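Local coordinates for protein dihydroorotate dehydrogenase (Schistosoma mansoni, PDB 6UY4) that probably catalyses the FMN-dependent oxidation of dihydroorotate to orotate with a quinone as electron acceptor, a step of de novo pyrimidine biosynthesis, at residues S176-A181 with L222-A227; A287-P290 with N296-Y299. All coordinates share one frame; numbering follows the deposited sequence.

Contact 1: residues S176-A181 with L222-A227; sequences SADPTA and LSKVLA
Thr180 and Lys224 meet at an oblique angle, the hydroxyl of the threonine set against the far end of the lysine chain. Lys224 leaves its helix with CG anti to its own carbonyl carbon (chi1 -65°), and the extended chain carries its methylenes across to the start of helix 179-190, where the ammonium group ends beside Asp178 and Thr180. Lys224 CD comes within 4.1 Å of Thr180 OG1, and Lys224 NZ stands 3.9 Å from that same oxygen, too far for a hydrogen bond. The hydroxyl is instead spent on its own segment: Thr180 OG1 lies 2.8 Å from Asp178 OD1 in a hydrogen bond that reaches the carboxylate from above its plane, about 40° out of it. Thr180 can make this bond because OG1 sits between its backbone N and carbonyl carbon (chi1 68°). The other carboxylate oxygen, Asp178 OD2, is 4.3 Å from Lys224 NZ; the opposite charges probably attract, though beyond salt-bridge range. A long, weak ion pair with Asp220, one turn earlier, also draws on the ammonium. Lysine suits this exposed edge, since its side chain also touches Val184. Threonine is short enough to turn its hydroxyl back to Asp178 while the residue is buried against Asp220 and Leu221. Pro179 is the first helical residue, a place where its missing N-H costs nothing. The whole joins two neighbouring outer helices of a TIM barrel, each leading into the next parallel strand, at the N-terminal end of helix 179-190, where Asp178 holds the N-cap position.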
loop_
_atom_site.group_PDB
_atom_site.type_symbol
_atom_site.label_atom_id
_atom_site.label_comp_id
_atom_site.label_asym_id
_atom_site.label_seq_id
_atom_site.Cartn_x
_atom_site.Cartn_y
_atom_site.Cartn_z
ATOM N N SER A 176 -2.828 7.668 -20.715
ATOM C CA SER A 176 -4.217 8.062 -20.527
ATOM C C SER A 176 -4.432 9.517 -20.922
ATOM O O SER A 176 -3.598 10.384 -20.649
ATOM C CB SER A 176 -4.633 7.851 -19.072
ATOM O OG SER A 176 -5.960 8.297 -18.854
ATOM N N ALA A 177 -5.567 9.779 -21.570
ATOM C CA ALA A 177 -5.935 11.147 -21.915
ATOM C C ALA A 177 -6.430 11.904 -20.687
ATOM O O ALA A 177 -5.869 12.939 -20.312
ATOM C CB ALA A 177 -6.999 11.146 -23.016
ATOM N N ASP A 178 -7.482 11.395 -20.046
ATOM C CA ASP A 178 -8.015 11.989 -18.825
ATOM C C ASP A 178 -7.776 11.033 -17.663
ATOM O O ASP A 178 -8.495 10.032 -17.527
ATOM C CB ASP A 178 -9.509 12.290 -18.976
ATOM C CG ASP A 178 -10.054 13.132 -17.838
ATOM O OD1 ASP A 178 -9.254 13.575 -16.985
ATOM O OD2 ASP A 178 -11.283 13.354 -17.795
ATOM N N PRO A 179 -6.780 11.287 -16.807
ATOM C CA PRO A 179 -6.530 10.357 -15.692
ATOM C C PRO A 179 -7.690 10.256 -14.719
ATOM O O PRO A 179 -7.950 9.171 -14.186
ATOM C CB PRO A 179 -5.277 10.944 -15.024
ATOM C CG PRO A 179 -4.643 11.801 -16.077
ATOM C CD PRO A 179 -5.777 12.362 -16.872
ATOM N N THR A 180 -8.397 11.362 -14.471
ATOM C CA THR A 180 -9.546 11.314 -13.574
ATOM C C THR A 180 -10.624 10.379 -14.101
ATOM O O THR A 180 -11.337 9.747 -13.314
ATOM C CB THR A 180 -10.119 12.716 -13.366
ATOM O OG1 THR A 180 -10.713 13.177 -14.586
ATOM C CG2 THR A 180 -9.023 13.682 -12.947
ATOM N N ALA A 181 -10.758 10.274 -15.425
ATOM C CA ALA A 181 -11.701 9.320 -15.999
ATOM C C ALA A 181 -11.282 7.886 -15.695
ATOM O O ALA A 181 -12.136 7.014 -15.499
ATOM C CB ALA A 181 -11.820 9.539 -17.506
ATOM N N LEU A 222 -11.828 14.343 -6.905
ATOM C CA LEU A 222 -12.672 13.812 -5.840
ATOM C C LEU A 222 -14.150 14.038 -6.124
ATOM O O LEU A 222 -14.986 13.217 -5.732
ATOM C CB LEU A 222 -12.288 14.438 -4.499
ATOM C CG LEU A 222 -10.893 14.097 -3.975
ATOM C CD1 LEU A 222 -10.699 14.653 -2.573
ATOM C CD2 LEU A 222 -10.666 12.595 -4.000
ATOM N N SER A 223 -14.492 15.133 -6.804
ATOM C CA SER A 223 -15.893 15.396 -7.119
ATOM C C SER A 223 -16.445 14.340 -8.070
ATOM O O SER A 223 -17.515 13.770 -7.829
ATOM C CB SER A 223 -16.040 16.796 -7.716
ATOM O OG SER A 223 -17.402 17.115 -7.935
ATOM N N LYS A 224 -15.721 14.064 -9.157
ATOM C CA LYS A 224 -16.171 13.054 -10.109
ATOM C C LYS A 224 -16.143 11.660 -9.494
ATOM O O LYS A 224 -17.023 10.836 -9.770
ATOM C CB LYS A 224 -15.307 13.100 -11.369
ATOM C CG LYS A 224 -15.436 14.384 -12.170
ATOM C CD LYS A 224 -14.421 14.428 -13.300
ATOM C CE LYS A 224 -14.608 15.661 -14.165
ATOM N NZ LYS A 224 -13.483 15.838 -15.128
ATOM N N VAL A 225 -15.138 11.378 -8.662
ATOM C CA VAL A 225 -15.028 10.057 -8.049
ATOM C C VAL A 225 -16.186 9.812 -7.089
ATOM O O VAL A 225 -16.782 8.727 -7.078
ATOM C CB VAL A 225 -13.665 9.907 -7.351
ATOM C CG1 VAL A 225 -13.686 8.738 -6.381
ATOM C CG2 VAL A 225 -12.567 9.715 -8.385
ATOM N N LEU A 226 -16.532 10.813 -6.275
ATOM C CA LEU A 226 -17.645 10.649 -5.345
ATOM C C LEU A 226 -18.981 10.559 -6.073
ATOM O O LEU A 226 -19.898 9.881 -5.595
ATOM C CB LEU A 226 -17.663 11.795 -4.336
ATOM C CG LEU A 226 -16.522 11.760 -3.319
ATOM C CD1 LEU A 226 -16.673 12.880 -2.310
ATOM C CD2 LEU A 226 -16.471 10.407 -2.626
ATOM N N ALA A 227 -19.113 11.232 -7.216
ATOM C CA ALA A 227 -20.327 11.103 -8.014
ATOM C C ALA A 227 -20.490 9.678 -8.527
ATOM O O ALA A 227 -21.582 9.099 -8.458
ATOM C CB ALA A 227 -20.299 12.096 -9.175
#

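Contact 2: residues A287-P290 with N296-Y299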
loop_
_atom_site.group_PDB
_atom_site.type_symbol
_atom_site.label_atom_id
_atom_site.label_comp_id
_atom_site.label_asym_id
_atom_site.label_seq_id
_atom_site.Cartn_x
_atom_site.Cartn_y
_atom_site.Cartn_z
ATOM N N ALA A 287 21.025 3.137 -8.739
ATOM C CA ALA A 287 21.730 4.098 -9.569
ATOM C C ALA A 287 23.108 3.553 -9.921
ATOM O O ALA A 287 23.743 2.890 -9.092
ATOM C CB ALA A 287 21.870 5.451 -8.857
ATOM N N PRO A 288 23.602 3.813 -11.142
ATOM C CA PRO A 288 22.923 4.597 -12.180
ATOM C C PRO A 288 21.899 3.787 -12.968
ATOM O O PRO A 288 21.844 2.564 -12.836
ATOM C CB PRO A 288 24.075 5.032 -13.083
ATOM C CG PRO A 288 25.043 3.904 -12.987
ATOM C CD PRO A 288 24.947 3.388 -11.571
ATOM N N ILE A 289 21.099 4.472 -13.774
ATOM C CA ILE A 289 20.104 3.826 -14.628
ATOM C C ILE A 289 20.773 3.499 -15.956
ATOM O O ILE A 289 21.325 4.406 -16.599
ATOM C CB ILE A 289 18.879 4.725 -14.836
ATOM C CG1 ILE A 289 18.296 5.148 -13.487
ATOM C CG2 ILE A 289 17.828 4.004 -15.666
ATOM C CD1 ILE A 289 17.113 6.085 -13.597
ATOM N N PRO A 290 20.758 2.237 -16.401
ATOM C CA PRO A 290 21.426 1.889 -17.663
ATOM C C PRO A 290 20.804 2.582 -18.864
ATOM O O PRO A 290 19.663 2.296 -19.238
ATOM C CB PRO A 290 21.260 0.366 -17.742
ATOM C CG PRO A 290 20.077 0.066 -16.880
ATOM C CD PRO A 290 20.124 1.069 -15.766
ATOM N N ASN A 296 18.394 14.873 -13.695
ATOM C CA ASN A 296 17.010 15.079 -13.265
ATOM C C ASN A 296 16.198 13.819 -13.570
ATOM O O ASN A 296 15.285 13.801 -14.398
ATOM C CB ASN A 296 16.414 16.308 -13.937
ATOM C CG ASN A 296 16.990 17.600 -13.400
ATOM O OD1 ASN A 296 17.964 17.591 -12.648
ATOM N ND2 ASN A 296 16.391 18.720 -13.785
ATOM N N VAL A 297 16.556 12.745 -12.872
ATOM C CA VAL A 297 15.918 11.449 -13.045
ATOM C C VAL A 297 15.450 10.946 -11.688
ATOM O O VAL A 297 16.059 11.225 -10.652
ATOM C CB VAL A 297 16.865 10.425 -13.709
ATOM C CG1 VAL A 297 17.194 10.857 -15.127
ATOM C CG2 VAL A 297 18.138 10.264 -12.891
ATOM N N VAL A 298 14.350 10.203 -11.703
ATOM C CA VAL A 298 13.787 9.591 -10.505
ATOM C C VAL A 298 14.323 8.168 -10.427
ATOM O O VAL A 298 13.974 7.317 -11.252
ATOM C CB VAL A 298 12.252 9.614 -10.524
ATOM C CG1 VAL A 298 11.696 8.959 -9.269
ATOM C CG2 VAL A 298 11.747 11.042 -10.661
ATOM N N TYR A 299 15.176 7.907 -9.434
ATOM C CA TYR A 299 15.739 6.572 -9.271
ATOM C C TYR A 299 14.727 5.588 -8.698
ATOM O O TYR A 299 14.819 4.386 -8.967
ATOM C CB TYR A 299 16.984 6.632 -8.384
ATOM C CG TYR A 299 18.069 7.534 -8.930
ATOM C CD1 TYR A 299 18.854 7.134 -10.005
ATOM C CD2 TYR A 299 18.307 8.785 -8.377
ATOM C CE1 TYR A 299 19.843 7.954 -10.512
ATOM C CE2 TYR A 299 19.296 9.612 -8.877
ATOM C CZ TYR A 299 20.061 9.191 -9.944
ATOM O OH TYR A 299 21.046 10.011 -10.445
#
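Ala287 and Ile289 both meet the CD1/CE1 border of the Tyr299 ring obliquely, from opposite sides of its plane. The methyl of Ala287 is the nearer, with CB 3.6 Å from Tyr299 CE1. Ile289 arrives by its longer branch, Ile289 CG1 standing 4.0 Å from Tyr299 CD1. Beyond it, Ile289 CD1 lies 4.3 Å from Val297 CB. The same methyl, Ile289 CD1, is 4.1 Å from the backbone oxygen Val298 O. That reach follows from the isoleucine torsions, with CG1 anti to the carbonyl carbon (chi1 -55°) and CD1 extended beyond it (chi2 178°). The small alanine lets the backbone come near the ring, the longer isoleucine touches both tyrosine and valine, and the flat tyrosine ring offers a broad apolar surface to both partners.

Around this first shell, the side chains of Ala287 and Tyr299 both touch Ala281 of helix 278-282, and Ala287 also meets Val282. Arg140 holds the backbone of the other segment by a hydrogen bond from NH1 to Tyr299 O, and the side chain of Ile289 also rests on Arg140. The Ala287-Pro288 peptide bond is cis, as proline tolerates; Pro288 points away while its neighbours Ala287 and Ile289 point toward the other segment. The contact between these segments is apolar, resting on van der Waals packing and probably on the removal of hydrocarbon from water at the protein surface.

Overall arrangement
From the N terminus, contact 1 comes first: residues 176-181 open helix 179-190, the chain then passes through strand 196-200, and the contact closes in helix 215-230, which leads on to strand 238-242. Contact 2 opens only afterwards, beyond helix 278-282, and closes a much shorter loop, with five residues between its segments, ahead of strand 301-304. The two are therefore in series, neither nested nor crossed. Contact 1 ties two outer helices of the barrel together, whereas contact 2 folds a surface loop back on itself next to the small antiparallel sheet. Their centres are 31 Å apart, and their nearest atoms remain about 17 Å from each other.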